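Putative amino acid binding protein (Streptococcus mutans, PDB 4C0R) binds glutathione, held here as its disulfide, and probably delivers it to the cystine ABC importer TcyBC for uptake into the cell. Local coordinates at residues A[7-12]-A[27-32]; A[49-54]-A[68-73]; A[112-115]-A[120-123]. All blocks are in the same frame, centred on the assembly; numbering follows the deposited sequence.

In the fold
All three contacts are buried, and each reaches the glutathione disulfide lying between the two lobes of this periplasmic-binding-protein fold. Contacts 1 and 2 belong to one lobe and share its sheet, in which strands 3-9 and 65-71 are neighbours; their centres are about 10 Å apart, and Asn68 and Asp28 tie them together by hydrogen bonds. Contact 3 lies in the other lobe, about 22 Å from contact 1 between centres. The chemistry follows position: contact 1 is almost wholly aliphatic behind the pocket, contact 2 sets an indole and a row of polar groups against the ligand, and contact 3 combines a valine pair with a water-mediated grip on a ligand carboxylate.

Contact 1. Residues A[7-12]-A[27-32]; sequences LATVGT and YDIEVA. With GDS (oxidized glutathione disulfide), chain C.
Strand 7-9 and helix 27-32 run nearly antiparallel, at 169°, with their axes 10.5 Å apart; the nearest CA pairs are Leu7 with Ala32 and Thr9 with Ile29. This is helix-on-sheet packing inside one lobe of the type 2 periplasmic-binding-protein fold expected of solute-binding family 3. Leu7 spans the gap with both methyls: its CG lies opposite the backbone N (chi1 -179°), which directs the fork at the helix, and CD1 comes to 3.6 Å from Ala32 CB while CD2 rests 4.1 Å from Ile29 CD1. The CB of Ile29 does not point at the strand, but its CG1 branch carries CD1 out toward it, to Leu7 and to 4.1 Å from Thr9 CG2; Thr9 and Ile29 cross at about a right angle. Thr9 presents its methyl to the helix, while its OG1 is hydrogen-bonded to Ser17 OG; Ala67 O and Asn68 OD1 lie on the same hydroxyl and can at most share its one proton. Beyond the strand the chain turns through Gly11 into the ligand pocket. Val10 lays CG1 and CG2 against the two cysteinyl CB atoms of the ligand. Two residues on, Thr12 OG1 donates a 2.8 Å hydrogen bond to O2 of the oxidized glutathione.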
# COMPACT_ATOMS: atom_id res chain seq x y z
N LEU A 7 -7.32 -14.26 2.59
CA LEU A 7 -6.59 -12.98 2.49
C LEU A 7 -7.14 -12.22 1.29
O LEU A 7 -7.14 -12.72 0.16
CB LEU A 7 -5.09 -13.28 2.37
CG LEU A 7 -4.21 -12.03 2.26
CD1 LEU A 7 -2.78 -12.39 2.68
CD2 LEU A 7 -4.18 -11.40 0.89
N ALA A 8 -7.65 -11.02 1.57
CA ALA A 8 -8.19 -10.15 0.51
C ALA A 8 -7.20 -9.08 0.09
O ALA A 8 -6.51 -8.49 0.92
CB ALA A 8 -9.49 -9.50 0.97
N THR A 9 -7.09 -8.88 -1.24
CA THR A 9 -6.19 -7.92 -1.79
C THR A 9 -6.80 -7.27 -3.00
O THR A 9 -7.74 -7.83 -3.53
CB THR A 9 -4.85 -8.59 -2.12
OG1 THR A 9 -3.87 -7.62 -2.46
CG2 THR A 9 -5.00 -9.57 -3.27
N VAL A 10 -6.27 -6.15 -3.46
CA VAL A 10 -6.80 -5.55 -4.69
C VAL A 10 -6.02 -6.10 -5.89
O VAL A 10 -6.61 -6.36 -6.95
CB VAL A 10 -6.72 -4.02 -4.69
CG1 VAL A 10 -7.44 -3.47 -5.88
CG2 VAL A 10 -7.35 -3.44 -3.40
N GLY A 11 -4.71 -6.28 -5.77
CA GLY A 11 -3.95 -6.88 -6.85
C GLY A 11 -3.69 -5.94 -8.02
O GLY A 11 -3.33 -6.41 -9.12
N THR A 12 -3.75 -4.62 -7.76
CA THR A 12 -3.43 -3.62 -8.77
C THR A 12 -2.41 -2.60 -8.32
O THR A 12 -2.41 -1.43 -8.78
CB THR A 12 -4.67 -2.88 -9.25
OG1 THR A 12 -5.25 -2.20 -8.14
CG2 THR A 12 -5.68 -3.92 -9.85
N TYR A 27 4.98 -8.44 -2.99
CA TYR A 27 5.53 -8.56 -1.66
C TYR A 27 4.45 -8.99 -0.66
O TYR A 27 4.71 -9.84 0.16
CB TYR A 27 6.14 -7.22 -1.25
CG TYR A 27 6.87 -7.25 0.09
CD1 TYR A 27 8.10 -7.91 0.26
CD2 TYR A 27 6.34 -6.62 1.20
CE1 TYR A 27 8.78 -7.88 1.48
CE2 TYR A 27 6.98 -6.62 2.42
CZ TYR A 27 8.20 -7.26 2.58
OH TYR A 27 8.89 -7.23 3.76
N ASP A 28 3.31 -8.31 -0.62
CA ASP A 28 2.33 -8.67 0.42
C ASP A 28 1.97 -10.18 0.30
O ASP A 28 1.80 -10.90 1.30
CB ASP A 28 1.05 -7.87 0.28
CG ASP A 28 1.16 -6.43 0.71
OD1 ASP A 28 1.88 -6.16 1.70
OD2 ASP A 28 0.56 -5.58 0.05
N ILE A 29 1.77 -10.62 -0.94
CA ILE A 29 1.33 -11.97 -1.20
C ILE A 29 2.40 -12.98 -0.89
O ILE A 29 2.13 -14.03 -0.26
CB ILE A 29 0.87 -12.10 -2.68
CG1 ILE A 29 -0.24 -11.10 -3.01
CG2 ILE A 29 0.41 -13.52 -2.92
CD1 ILE A 29 -1.45 -11.18 -2.13
N GLU A 30 3.63 -12.69 -1.31
CA GLU A 30 4.69 -13.64 -1.13
C GLU A 30 5.15 -13.68 0.34
O GLU A 30 5.56 -14.75 0.85
CB GLU A 30 5.83 -13.31 -2.08
CG GLU A 30 5.43 -13.38 -3.52
CD GLU A 30 5.05 -14.78 -4.03
OE1 GLU A 30 5.26 -15.80 -3.36
OE2 GLU A 30 4.52 -14.87 -5.16
N VAL A 31 5.08 -12.55 1.05
CA VAL A 31 5.28 -12.58 2.48
C VAL A 31 4.26 -13.43 3.19
O VAL A 31 4.59 -14.26 4.03
CB VAL A 31 5.39 -11.17 3.12
CG1 VAL A 31 5.44 -11.28 4.63
CG2 VAL A 31 6.66 -10.43 2.57
N ALA A 32 2.98 -13.23 2.86
CA ALA A 32 1.95 -14.05 3.43
C ALA A 32 2.20 -15.55 3.14
O ALA A 32 2.09 -16.38 4.05
CB ALA A 32 0.59 -13.62 2.91
CD1 GDS C . -10.42 1.28 -6.68
N2 GDS C . -9.25 1.73 -7.45
CA2 GDS C . -8.26 0.74 -7.68
C2 GDS C . -8.42 -0.19 -8.83
O2 GDS C . -7.85 -1.30 -8.84
CB2 GDS C . -7.07 0.53 -6.83
SG2 GDS C . -6.88 1.77 -5.57
N3 GDS C . -9.24 0.25 -9.94
CA3 GDS C . -9.50 -0.66 -11.05
C3 GDS C . -10.94 -1.12 -10.82
OE3 GDS C . -11.73 -1.30 -11.80
OE4 GDS C . -11.40 -1.31 -9.66
N4 GDS C . -4.14 3.01 -4.34
CA4 GDS C . -3.94 3.97 -5.40
C4 GDS C . -4.44 5.31 -4.99
OE5 GDS C . -4.58 5.62 -3.77
OE6 GDS C . -4.66 6.14 -5.92
C5 GDS C . -3.80 1.65 -4.58
O5 GDS C . -3.31 1.32 -5.66
CA5 GDS C . -4.18 0.74 -3.49
N5 GDS C . -4.06 1.19 -2.17
CB5 GDS C . -5.32 -0.15 -3.82
SG5 GDS C . -6.86 0.81 -3.78
CA6 GDS C . -2.14 3.73 1.32
C6 GDS C . -3.26 3.36 2.28
OE7 GDS C . -4.39 3.90 2.12
OE8 GDS C . -3.08 2.52 3.19
N6 GDS C . -0.89 3.15 1.86
CB6 GDS C . -2.42 3.25 -0.06
CG6 GDS C . -2.96 1.81 -0.00
CD6 GDS C . -2.88 1.26 -1.41
O6 GDS C . -1.86 0.83 -1.96

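Contact 2. Residues A[49-54]-A[68-73]; sequences TEWTSI and NNISYT. With CD (cadmium ion), chain H; GDS (oxidized glutathione disulfide), chain C.
Trp51, Ile70 and Asn68 carry this contact, in which the start of helix 51-59 packs on strand 65-71 where the strand turns a corner at Asn68 and Asn69. The arrangement forms one wall of the ligand cleft in the periplasmic-binding-protein fold. Trp51 has CG opposite its backbone N (chi1 170°), and the far rim of its indole reaches the strand: CZ3 lies 4.3 Å from Ile70 CG1, which meets the ring at its edge, near its plane. One sulfur of the disulfide, SG5, sits over one face of the same ring, 3.2 Å above the plane and offset toward the rim. The indole therefore acts as a platform for the ligand while its edge rests against Ile70.

Asn68 points its CB toward the helix in a looser apolar contact, Asn68 CB lying 4.5 Å from Ile54 CD1. Its amide serves the pocket instead: OD1 accepts hydrogen bonds from the backbone N of Val10 and of Gly11, and ND2 is bonded to Thr13 OG1, fixing the rotation of a group that also lies beside the ligand CB5.

The next residues grip one glutamyl arm. Asn69 ND2 donates to GDS O6 at 3.0 Å, and the ligand amine N6 donates both to Asn69 O and to Ser71 OG. The adjoining carboxylate takes a nearly straight bond (178°) from Ser71 N to OE8, 2.9 Å, and Arg76 is among the other residues hydrogen-bonded to the ligand. At the other end of the ligand, Glu50 chelates a cadmium ion through OE1 and OE2, and GDS OE4 binds the same ion at 2.3 Å.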
# COMPACT_ATOMS: atom_id res chain seq x y z
N THR A 49 -10.21 -8.66 -4.78
CA THR A 49 -11.50 -8.07 -4.56
C THR A 49 -11.37 -6.54 -4.69
O THR A 49 -10.26 -6.03 -4.88
CB THR A 49 -12.08 -8.51 -3.23
OG1 THR A 49 -13.48 -8.19 -3.17
CG2 THR A 49 -11.34 -7.85 -2.08
N GLU A 50 -12.46 -5.81 -4.61
CA GLU A 50 -12.36 -4.36 -4.66
C GLU A 50 -11.77 -3.83 -3.36
O GLU A 50 -11.95 -4.39 -2.29
CB GLU A 50 -13.76 -3.73 -4.81
CG GLU A 50 -14.47 -4.09 -6.09
CD GLU A 50 -14.10 -3.26 -7.31
OE1 GLU A 50 -13.21 -2.40 -7.25
OE2 GLU A 50 -14.73 -3.48 -8.34
N TRP A 51 -11.10 -2.67 -3.46
CA TRP A 51 -10.51 -2.05 -2.29
C TRP A 51 -11.52 -1.87 -1.17
O TRP A 51 -11.27 -2.24 -0.04
CB TRP A 51 -9.98 -0.69 -2.74
CG TRP A 51 -9.52 0.27 -1.68
CD1 TRP A 51 -10.07 1.47 -1.41
CD2 TRP A 51 -8.38 0.14 -0.81
NE1 TRP A 51 -9.38 2.11 -0.41
CE2 TRP A 51 -8.33 1.31 -0.02
CE3 TRP A 51 -7.41 -0.84 -0.63
CZ2 TRP A 51 -7.34 1.52 0.95
CZ3 TRP A 51 -6.43 -0.64 0.33
CH2 TRP A 51 -6.40 0.55 1.10
N THR A 52 -12.69 -1.34 -1.48
CA THR A 52 -13.64 -1.08 -0.40
C THR A 52 -14.15 -2.40 0.20
O THR A 52 -14.45 -2.46 1.38
CB THR A 52 -14.80 -0.15 -0.84
OG1 THR A 52 -15.44 -0.68 -1.98
CG2 THR A 52 -14.26 1.21 -1.17
N SER A 53 -14.16 -3.44 -0.61
CA SER A 53 -14.65 -4.76 -0.18
C SER A 53 -13.66 -5.45 0.76
O SER A 53 -14.06 -6.30 1.55
CB SER A 53 -14.91 -5.67 -1.38
OG SER A 53 -16.00 -5.16 -2.13
N ILE A 54 -12.38 -5.10 0.71
CA ILE A 54 -11.44 -5.65 1.68
C ILE A 54 -11.96 -5.32 3.05
O ILE A 54 -12.07 -6.18 3.93
CB ILE A 54 -10.03 -5.09 1.51
CG1 ILE A 54 -9.40 -5.58 0.22
CG2 ILE A 54 -9.16 -5.50 2.72
CD1 ILE A 54 -8.06 -4.96 -0.09
N ASN A 68 -2.55 -5.05 1.06
CA ASN A 68 -2.37 -4.28 -0.16
C ASN A 68 -1.67 -2.95 0.17
O ASN A 68 -2.26 -1.88 0.07
CB ASN A 68 -3.73 -4.00 -0.84
CG ASN A 68 -3.59 -3.74 -2.33
OD1 ASN A 68 -3.89 -4.60 -3.18
ND2 ASN A 68 -3.10 -2.58 -2.66
N ASN A 69 -0.41 -2.98 0.56
CA ASN A 69 0.35 -1.74 0.85
C ASN A 69 -0.43 -0.86 1.86
O ASN A 69 -0.52 0.36 1.70
CB ASN A 69 0.57 -1.00 -0.46
CG ASN A 69 1.39 0.28 -0.35
OD1 ASN A 69 2.42 0.34 0.30
ND2 ASN A 69 0.92 1.31 -1.05
N ILE A 70 -0.97 -1.49 2.89
CA ILE A 70 -1.89 -0.80 3.81
C ILE A 70 -1.19 -0.12 4.95
O ILE A 70 -0.46 -0.74 5.70
CB ILE A 70 -2.90 -1.80 4.37
CG1 ILE A 70 -3.78 -2.36 3.25
CG2 ILE A 70 -3.81 -1.19 5.45
CD1 ILE A 70 -4.65 -3.61 3.68
N SER A 71 -1.42 1.18 5.09
CA SER A 71 -0.87 1.99 6.15
C SER A 71 -1.66 1.86 7.45
O SER A 71 -2.81 1.47 7.45
CB SER A 71 -0.98 3.48 5.76
OG SER A 71 -0.25 3.77 4.59
N TYR A 72 -1.02 2.22 8.56
CA TYR A 72 -1.74 2.39 9.82
C TYR A 72 -2.52 3.70 9.82
O TYR A 72 -1.94 4.78 9.52
CB TYR A 72 -0.73 2.51 10.96
CG TYR A 72 -1.41 2.71 12.28
CD1 TYR A 72 -1.94 1.64 12.94
CD2 TYR A 72 -1.52 3.97 12.83
CE1 TYR A 72 -2.57 1.79 14.16
CE2 TYR A 72 -2.19 4.13 14.09
CZ TYR A 72 -2.67 3.00 14.71
OH TYR A 72 -3.37 3.04 15.94
N THR A 73 -3.79 3.65 10.22
CA THR A 73 -4.48 4.87 10.65
C THR A 73 -5.26 4.54 11.88
O THR A 73 -5.64 3.40 12.11
CB THR A 73 -5.49 5.43 9.62
OG1 THR A 73 -6.59 4.54 9.50
CG2 THR A 73 -4.87 5.59 8.22
CD CD H . -13.50 -2.17 -9.75
CD1 GDS C . -10.42 1.28 -6.68
N2 GDS C . -9.25 1.73 -7.45
CA2 GDS C . -8.26 0.74 -7.68
C2 GDS C . -8.42 -0.19 -8.83
O2 GDS C . -7.85 -1.30 -8.84
CB2 GDS C . -7.07 0.53 -6.83
SG2 GDS C . -6.88 1.77 -5.57
N3 GDS C . -9.24 0.25 -9.94
CA3 GDS C . -9.50 -0.66 -11.05
C3 GDS C . -10.94 -1.12 -10.82
OE3 GDS C . -11.73 -1.30 -11.80
OE4 GDS C . -11.40 -1.31 -9.66
N4 GDS C . -4.14 3.01 -4.34
CA4 GDS C . -3.94 3.97 -5.40
C4 GDS C . -4.44 5.31 -4.99
OE5 GDS C . -4.58 5.62 -3.77
OE6 GDS C . -4.66 6.14 -5.92
C5 GDS C . -3.80 1.65 -4.58
O5 GDS C . -3.31 1.32 -5.66
CA5 GDS C . -4.18 0.74 -3.49
N5 GDS C . -4.06 1.19 -2.17
CB5 GDS C . -5.32 -0.15 -3.82
SG5 GDS C . -6.86 0.81 -3.78
CA6 GDS C . -2.14 3.73 1.32
C6 GDS C . -3.26 3.36 2.28
OE7 GDS C . -4.39 3.90 2.12
OE8 GDS C . -3.08 2.52 3.19
N6 GDS C . -0.89 3.15 1.86
CB6 GDS C . -2.42 3.25 -0.06
CG6 GDS C . -2.96 1.81 -0.00
CD6 GDS C . -2.88 1.26 -1.41
O6 GDS C . -1.86 0.83 -1.96

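Contact 3. Residues A[112-115]-A[120-123]; sequences TQVV and TVPM. With GDS (oxidized glutathione disulfide), chain C.
Val114 and Val121 form the apolar part of this contact, which joins strand 111-114 to helix 120-130 in a beta-alpha-beta unit completed by strand 137-140, in the second lobe of the periplasmic-binding-protein fold. The two valines approach obliquely, with Val121 CG2 3.8 Å from Val114 CB. In Val121, CG1 is opposite the backbone N (chi1 172°) and CG2 opposite the carbonyl carbon, which aims CG2 toward Val114 and Val115; it also comes 3.4 Å from Val115 O. The same carbonyl accepts a hydrogen bond from Asn118 ND2, in the loop between the segments. Phe140 and Leu138 of strand 137-140 extend the apolar cluster around Val114.

Contacts with the ligand are of two kinds. Val115 packs against both halves of the glutathione disulfide: CG1 lies 3.7 Å from CD1, and CG2 lies 3.7 Å from the carboxylate oxygen OE6. The polar link runs through a single water, which ties together Val115, the first residue of the helix and the ligand. It accepts a hydrogen bond from Val115 N at 2.9 Å and is hydrogen-bonded to Thr120 OG1 at 3.0 Å. Its third bond is donated to GDS OE5, at 2.8 Å.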
# COMPACT_ATOMS: atom_id res chain seq x y z
N THR A 112 -5.51 16.56 -9.22
CA THR A 112 -5.01 15.22 -8.97
C THR A 112 -6.19 14.26 -8.94
O THR A 112 -7.33 14.66 -8.77
CB THR A 112 -4.24 15.16 -7.64
OG1 THR A 112 -3.60 13.89 -7.58
CG2 THR A 112 -5.12 15.24 -6.47
N GLN A 113 -5.87 12.99 -9.09
CA GLN A 113 -6.82 11.91 -8.94
C GLN A 113 -6.57 11.22 -7.61
O GLN A 113 -5.40 11.12 -7.15
CB GLN A 113 -6.68 10.91 -10.06
CG GLN A 113 -7.26 11.46 -11.42
CD GLN A 113 -7.21 10.41 -12.52
OE1 GLN A 113 -6.16 9.97 -12.93
NE2 GLN A 113 -8.38 10.00 -12.97
N VAL A 114 -7.66 10.81 -6.98
CA VAL A 114 -7.62 10.07 -5.71
C VAL A 114 -8.65 8.96 -5.71
O VAL A 114 -9.61 8.99 -6.50
CB VAL A 114 -7.84 10.96 -4.50
CG1 VAL A 114 -6.65 11.93 -4.36
CG2 VAL A 114 -9.14 11.75 -4.62
N VAL A 115 -8.42 7.98 -4.85
CA VAL A 115 -9.34 6.86 -4.66
C VAL A 115 -9.85 6.84 -3.23
O VAL A 115 -9.08 6.82 -2.29
CB VAL A 115 -8.68 5.54 -4.99
CG1 VAL A 115 -9.66 4.37 -4.71
CG2 VAL A 115 -8.24 5.50 -6.43
N THR A 120 -4.14 9.13 1.18
CA THR A 120 -3.86 10.44 0.57
C THR A 120 -5.13 11.29 0.51
O THR A 120 -5.01 12.52 0.34
CB THR A 120 -3.24 10.34 -0.83
OG1 THR A 120 -4.02 9.47 -1.67
CG2 THR A 120 -1.79 9.83 -0.72
N VAL A 121 -6.31 10.67 0.62
CA VAL A 121 -7.53 11.48 0.57
C VAL A 121 -7.64 12.40 1.77
O VAL A 121 -7.68 13.64 1.58
CB VAL A 121 -8.80 10.62 0.37
CG1 VAL A 121 -10.09 11.49 0.52
CG2 VAL A 121 -8.78 9.95 -0.96
N PRO A 122 -7.64 11.88 3.01
CA PRO A 122 -7.69 12.81 4.14
C PRO A 122 -6.47 13.74 4.21
O PRO A 122 -6.54 14.84 4.70
CB PRO A 122 -7.76 11.89 5.38
CG PRO A 122 -7.44 10.52 4.88
CD PRO A 122 -7.83 10.49 3.44
N MET A 123 -5.33 13.28 3.69
CA MET A 123 -4.16 14.12 3.62
C MET A 123 -4.43 15.37 2.78
O MET A 123 -4.08 16.50 3.18
CB MET A 123 -2.99 13.33 2.97
CG MET A 123 -1.73 14.12 3.00
SD MET A 123 -0.48 13.13 2.19
CE MET A 123 -0.36 11.94 3.49
CD1 GDS C . -10.42 1.28 -6.68
N2 GDS C . -9.25 1.73 -7.45
CA2 GDS C . -8.26 0.74 -7.68
C2 GDS C . -8.42 -0.19 -8.83
O2 GDS C . -7.85 -1.30 -8.84
CB2 GDS C . -7.07 0.53 -6.83
SG2 GDS C . -6.88 1.77 -5.57
N3 GDS C . -9.24 0.25 -9.94
CA3 GDS C . -9.50 -0.66 -11.05
C3 GDS C . -10.94 -1.12 -10.82
OE3 GDS C . -11.73 -1.30 -11.80
OE4 GDS C . -11.40 -1.31 -9.66
N4 GDS C . -4.14 3.01 -4.34
CA4 GDS C . -3.94 3.97 -5.40
C4 GDS C . -4.44 5.31 -4.99
OE5 GDS C . -4.58 5.62 -3.77
OE6 GDS C . -4.66 6.14 -5.92
C5 GDS C . -3.80 1.65 -4.58
O5 GDS C . -3.31 1.32 -5.66
CA5 GDS C . -4.18 0.74 -3.49
N5 GDS C . -4.06 1.19 -2.17
CB5 GDS C . -5.32 -0.15 -3.82
SG5 GDS C . -6.86 0.81 -3.78
CA6 GDS C . -2.14 3.73 1.32
C6 GDS C . -3.26 3.36 2.28
OE7 GDS C . -4.39 3.90 2.12
OE8 GDS C . -3.08 2.52 3.19
N6 GDS C . -0.89 3.15 1.86
CB6 GDS C . -2.42 3.25 -0.06
CG6 GDS C . -2.96 1.81 -0.00
CD6 GDS C . -2.88 1.26 -1.41
O6 GDS C . -1.86 0.83 -1.96
O HOH W 1 -5.77 8.12 -3.64